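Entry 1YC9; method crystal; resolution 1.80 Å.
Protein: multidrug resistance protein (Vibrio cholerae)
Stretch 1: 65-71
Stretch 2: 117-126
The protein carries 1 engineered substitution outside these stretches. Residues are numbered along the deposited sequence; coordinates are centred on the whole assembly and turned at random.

Stretch 1, residues 65-71: QAGAIRS
Stretch 2, residues 117-126: KNRAAVVAAT

The two stretches meet in a small, mainly apolar packing of a helical turn region against a helix that buries 395 Å², counting both sides, with no direct hydrogen bond across it and one water as a polar link.

Residues 117-126 form continuous α-helix: every phi lies between -51° and -75°, every psi between -29° and -50°, and i+4 backbone bonds run from Ala-121 N to Lys-117 O (3.1 Å) through Thr-126 N to Val-122 O (2.9 Å). Stretch 1 enters as helix at Gln-65 and keeps helical phi/psi through Arg-70 (-93°/-5°), but its bonds are i+3: Ile-69 N to Ala-66 O at 3.0 Å, Arg-70 N to Gly-67 O and Ser-71 N to Ala-68 O both at 3.1 Å. Ser-71, at -88°/167°, leaves the helical region.

The register is antiparallel. The CA atoms of Gly-67 and Val-122 lie 5.4 Å apart, those of Arg-70 and Asn-118 6.3 Å, so one chain ascends as the other descends.

The closest approach is between small residues. Ala-66 and Ala-125 point toward each other, CB to CB at 3.3 Å, tight for two methyls. Gly-67 brings its bare CA to 3.8 Å from Val-122 CG2; an ideal CB would have room, 4.5 Å from Val-122 CG1, so this contact does not itself require glycine.

Val-122, chi1 177° (t), is the hub. Its CG2 lies 3.6 Å from Ala-66 O, 3.8 Å from Ile-69 CG2 and 3.5 Å from Arg-70 CD. Ile-69 is on the surface but directs its CB toward the helix; with chi1 -161° and chi2 176° (both t), its extended chain carries CD1 to 4.3 Å from Ala-121 CB and 3.4 Å from Asn-118 OD1. The small Ala-121 side chain, also directed toward stretch 1, lies beside that methyl.

Asn-118 is buried, with chi1 -64° (m) and chi2 -15°. Its amide supplies the polar link: ND2 donates to water 1 (ND2 to water O 2.7 Å), whose oxygen also lies 3.0 Å from Ile-69 O, within hydrogen-bonding reach.

Arg-70 leaves its backbone sideways, yet its end comes nearer the helix. Chi1 -58° (m), chi2 -173° (t), chi3 69° (p) and chi4 -174° carry its aliphatic part across to the helix, CG 4.1 Å from Asn-118 O. Arg-119 CG then sits over one face of the guanidinium, 3.6 Å from Arg-70 NH1. Arg-119 itself (t, t, p; chi4 177°) leads its end away, so methylene rather than a second charge meets that face.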

ATOM      1  N   GLN A  65       2.117 -14.324  25.918  1.00 17.26           N
ATOM      2  CA  GLN A  65       2.907 -15.453  25.467  1.00 16.87           C
ATOM      3  C   GLN A  65       4.411 -15.253  25.738  1.00 16.37           C
ATOM      4  O   GLN A  65       5.075 -16.168  26.223  1.00 14.72           O
ATOM      5  CB  GLN A  65       2.732 -15.660  23.961  1.00 18.67           C
ATOM      6  CG  GLN A  65       1.338 -16.010  23.523  1.00 20.30           C
ATOM      7  CD  GLN A  65       1.320 -16.221  21.943  1.00 24.18           C
ATOM      8  OE1 GLN A  65       2.163 -16.919  21.434  1.00 23.19           O
ATOM      9  NE2 GLN A  65       0.485 -15.490  21.243  1.00 22.34           N
ATOM     10  N   ALA A  66       4.931 -14.050  25.443  1.00 17.85           N
ATOM     11  CA  ALA A  66       6.357 -13.765  25.635  1.00 18.54           C
ATOM     12  C   ALA A  66       6.749 -13.873  27.096  1.00 18.92           C
ATOM     13  O   ALA A  66       7.770 -14.430  27.419  1.00 19.70           O
ATOM     14  CB  ALA A  66       6.711 -12.416  25.135  1.00 18.99           C
ATOM     15  N   GLY A  67       5.950 -13.289  27.991  1.00 19.33           N
ATOM     16  CA  GLY A  67       6.242 -13.361  29.414  1.00 19.53           C
ATOM     17  C   GLY A  67       6.389 -14.767  29.964  1.00 19.19           C
ATOM     18  O   GLY A  67       7.150 -14.992  30.928  1.00 18.10           O
ATOM     19  N   ALA A  68       5.707 -15.762  29.336  1.00 18.37           N
ATOM     20  CA  ALA A  68       5.880 -17.155  29.692  1.00 19.41           C
ATOM     21  C   ALA A  68       7.312 -17.655  29.623  1.00 18.84           C
ATOM     22  O   ALA A  68       7.701 -18.600  30.298  1.00 18.74           O
ATOM     23  CB  ALA A  68       4.982 -18.048  28.787  1.00 20.84           C
ATOM     24  N   ILE A  69       8.152 -17.032  28.825  1.00 19.43           N
ATOM     25  CA  ILE A  69       9.528 -17.493  28.733  1.00 19.55           C
ATOM     26  C   ILE A  69      10.293 -17.364  30.065  1.00 20.25           C
ATOM     27  O   ILE A  69      11.282 -18.040  30.290  1.00 18.32           O
ATOM     28  CB  ILE A  69      10.256 -16.691  27.624  1.00 21.66           C
ATOM     29  CG1 ILE A  69      11.511 -17.395  27.144  1.00 26.89           C
ATOM     30  CG2 ILE A  69      10.606 -15.300  28.002  1.00 23.57           C
ATOM     31  CD1 ILE A  69      12.164 -16.633  25.963  1.00 32.82           C
ATOM     32  N   ARG A  70       9.821 -16.477  30.935  1.00 18.95           N
ATOM     33  CA  ARG A  70      10.474 -16.295  32.238  1.00 17.26           C
ATOM     34  C   ARG A  70       9.862 -17.158  33.360  1.00 17.43           C
ATOM     35  O   ARG A  70      10.378 -17.180  34.471  1.00 16.57           O
ATOM     36  CB  ARG A  70      10.445 -14.835  32.611  1.00 17.49           C
ATOM     37  CG  ARG A  70      11.104 -13.896  31.629  1.00 17.04           C
ATOM     38  CD  ARG A  70      11.214 -12.519  32.087  1.00 24.20           C
ATOM     39  NE  ARG A  70      12.173 -12.517  33.174  1.00 24.24           N
ATOM     40  CZ  ARG A  70      12.466 -11.476  33.918  1.00 26.05           C
ATOM     41  NH1 ARG A  70      11.854 -10.305  33.685  1.00 25.36           N
ATOM     42  NH2 ARG A  70      13.351 -11.666  34.904  1.00 23.47           N
ATOM     43  N   SER A  71       8.779 -17.871  33.086  1.00 17.19           N
ATOM     44  CA  SER A  71       8.244 -18.780  34.044  1.00 16.12           C
ATOM     45  C   SER A  71       8.867 -20.149  33.925  1.00 17.32           C
ATOM     46  O   SER A  71       9.470 -20.470  32.890  1.00 17.83           O
ATOM     47  CB  SER A  71       6.699 -18.894  33.901  1.00 18.34           C
ATOM     48  OG  SER A  71       6.343 -19.900  33.043  1.00 23.78           O
ATOM     49  N   LYS A 117      18.909 -12.788  28.424  1.00 18.73           N
ATOM     50  CA  LYS A 117      18.250 -13.042  27.142  1.00 20.19           C
ATOM     51  C   LYS A 117      16.732 -13.046  27.241  1.00 19.54           C
ATOM     52  O   LYS A 117      16.036 -12.445  26.412  1.00 19.76           O
ATOM     53  CB  LYS A 117      18.723 -14.392  26.625  1.00 20.08           C
ATOM     54  CG  LYS A 117      18.354 -14.682  25.272  1.00 25.78           C
ATOM     55  CD  LYS A 117      19.020 -15.966  24.815  1.00 28.58           C
ATOM     56  CE  LYS A 117      18.433 -17.205  25.416  1.00 29.31           C
ATOM     57  NZ  LYS A 117      19.225 -18.342  24.965  1.00 36.76           N
ATOM     58  N   ASN A 118      16.218 -13.798  28.213  1.00 18.83           N
ATOM     59  CA  ASN A 118      14.776 -13.990  28.293  1.00 18.90           C
ATOM     60  C   ASN A 118      14.113 -12.729  28.840  1.00 18.91           C
ATOM     61  O   ASN A 118      13.061 -12.316  28.390  1.00 19.52           O
ATOM     62  CB  ASN A 118      14.430 -15.219  29.140  1.00 19.09           C
ATOM     63  CG  ASN A 118      14.929 -16.511  28.540  1.00 22.98           C
ATOM     64  OD1 ASN A 118      15.288 -16.543  27.368  1.00 24.16           O
ATOM     65  ND2 ASN A 118      14.889 -17.608  29.323  1.00 23.53           N
ATOM     66  N   ARG A 119      14.738 -12.087  29.804  1.00 18.83           N
ATOM     67  CA  ARG A 119      14.239 -10.817  30.219  1.00 20.34           C
ATOM     68  C   ARG A 119      14.162  -9.849  29.031  1.00 19.14           C
ATOM     69  O   ARG A 119      13.191  -9.136  28.867  1.00 17.65           O
ATOM     70  CB  ARG A 119      15.139 -10.230  31.291  1.00 21.09           C
ATOM     71  CG  ARG A 119      14.578  -8.929  31.799  1.00 27.71           C
ATOM     72  CD  ARG A 119      15.332  -8.399  32.998  1.00 30.76           C
ATOM     73  NE  ARG A 119      16.681  -8.050  32.596  1.00 35.69           N
ATOM     74  CZ  ARG A 119      17.578  -7.502  33.403  1.00 39.59           C
ATOM     75  NH1 ARG A 119      17.261  -7.223  34.654  1.00 41.81           N
ATOM     76  NH2 ARG A 119      18.791  -7.227  32.947  1.00 42.49           N
ATOM     77  N   ALA A 120      15.205  -9.812  28.170  1.00 17.57           N
ATOM     78  CA  ALA A 120      15.188  -8.901  27.050  1.00 17.87           C
ATOM     79  C   ALA A 120      14.049  -9.215  26.103  1.00 18.94           C
ATOM     80  O   ALA A 120      13.448  -8.327  25.496  1.00 18.87           O
ATOM     81  CB  ALA A 120      16.575  -8.971  26.269  1.00 18.20           C
ATOM     82  N   ALA A 121      13.723 -10.482  26.007  1.00 19.38           N
ATOM     83  CA  ALA A 121      12.614 -10.935  25.168  1.00 19.36           C
ATOM     84  C   ALA A 121      11.319 -10.372  25.692  1.00 20.56           C
ATOM     85  O   ALA A 121      10.488  -9.872  24.926  1.00 19.52           O
ATOM     86  CB  ALA A 121      12.561 -12.415  25.125  1.00 21.17           C
ATOM     87  N   VAL A 122      11.165 -10.393  27.009  1.00 19.71           N
ATOM     88  CA  VAL A 122       9.941  -9.835  27.565  1.00 21.49           C
ATOM     89  C   VAL A 122       9.902  -8.328  27.451  1.00 20.36           C
ATOM     90  O   VAL A 122       8.868  -7.800  27.097  1.00 21.93           O
ATOM     91  CB  VAL A 122       9.707 -10.308  29.005  1.00 19.98           C
ATOM     92  CG1 VAL A 122       8.467  -9.671  29.593  1.00 23.68           C
ATOM     93  CG2 VAL A 122       9.651 -11.774  29.000  1.00 21.59           C
ATOM     94  N   VAL A 123      11.018  -7.641  27.653  1.00 20.20           N
ATOM     95  CA  VAL A 123      11.063  -6.208  27.415  1.00 21.24           C
ATOM     96  C   VAL A 123      10.720  -5.797  25.977  1.00 20.72           C
ATOM     97  O   VAL A 123       9.999  -4.833  25.749  1.00 20.91           O
ATOM     98  CB  VAL A 123      12.409  -5.601  27.806  1.00 21.22           C
ATOM     99  CG1 VAL A 123      12.433  -4.140  27.462  1.00 22.54           C
ATOM    100  CG2 VAL A 123      12.618  -5.783  29.325  1.00 23.53           C
ATOM    101  N   ALA A 124      11.193  -6.593  25.035  1.00 19.77           N
ATOM    102  CA  ALA A 124      10.877  -6.390  23.643  1.00 18.99           C
ATOM    103  C   ALA A 124       9.392  -6.558  23.407  1.00 19.04           C
ATOM    104  O   ALA A 124       8.776  -5.724  22.781  1.00 17.71           O
ATOM    105  CB  ALA A 124      11.680  -7.362  22.773  1.00 18.73           C
ATOM    106  N   ALA A 125       8.810  -7.597  23.998  1.00 17.99           N
ATOM    107  CA  ALA A 125       7.390  -7.858  23.797  1.00 18.94           C
ATOM    108  C   ALA A 125       6.482  -6.779  24.467  1.00 18.81           C
ATOM    109  O   ALA A 125       5.431  -6.406  23.929  1.00 18.34           O
ATOM    110  CB  ALA A 125       7.046  -9.225  24.350  1.00 21.11           C
ATOM    111  N   THR A 126       6.881  -6.309  25.618  1.00 18.70           N
ATOM    112  CA  THR A 126       6.125  -5.283  26.303  1.00 21.20           C
ATOM    113  C   THR A 126       6.287  -3.920  25.621  1.00 19.80           C
ATOM    114  O   THR A 126       5.389  -3.089  25.676  1.00 18.33           O
ATOM    115  CB  THR A 126       6.525  -5.170  27.771  1.00 21.08           C
ATOM    116  OG1 THR A 126       7.913  -4.867  27.886  1.00 28.07           O
ATOM    117  CG2 THR A 126       6.365  -6.480  28.461  1.00 22.28           C
TER
HETATM  118  O   HOH W   1      13.818 -17.720  31.793  1.00 18.20           O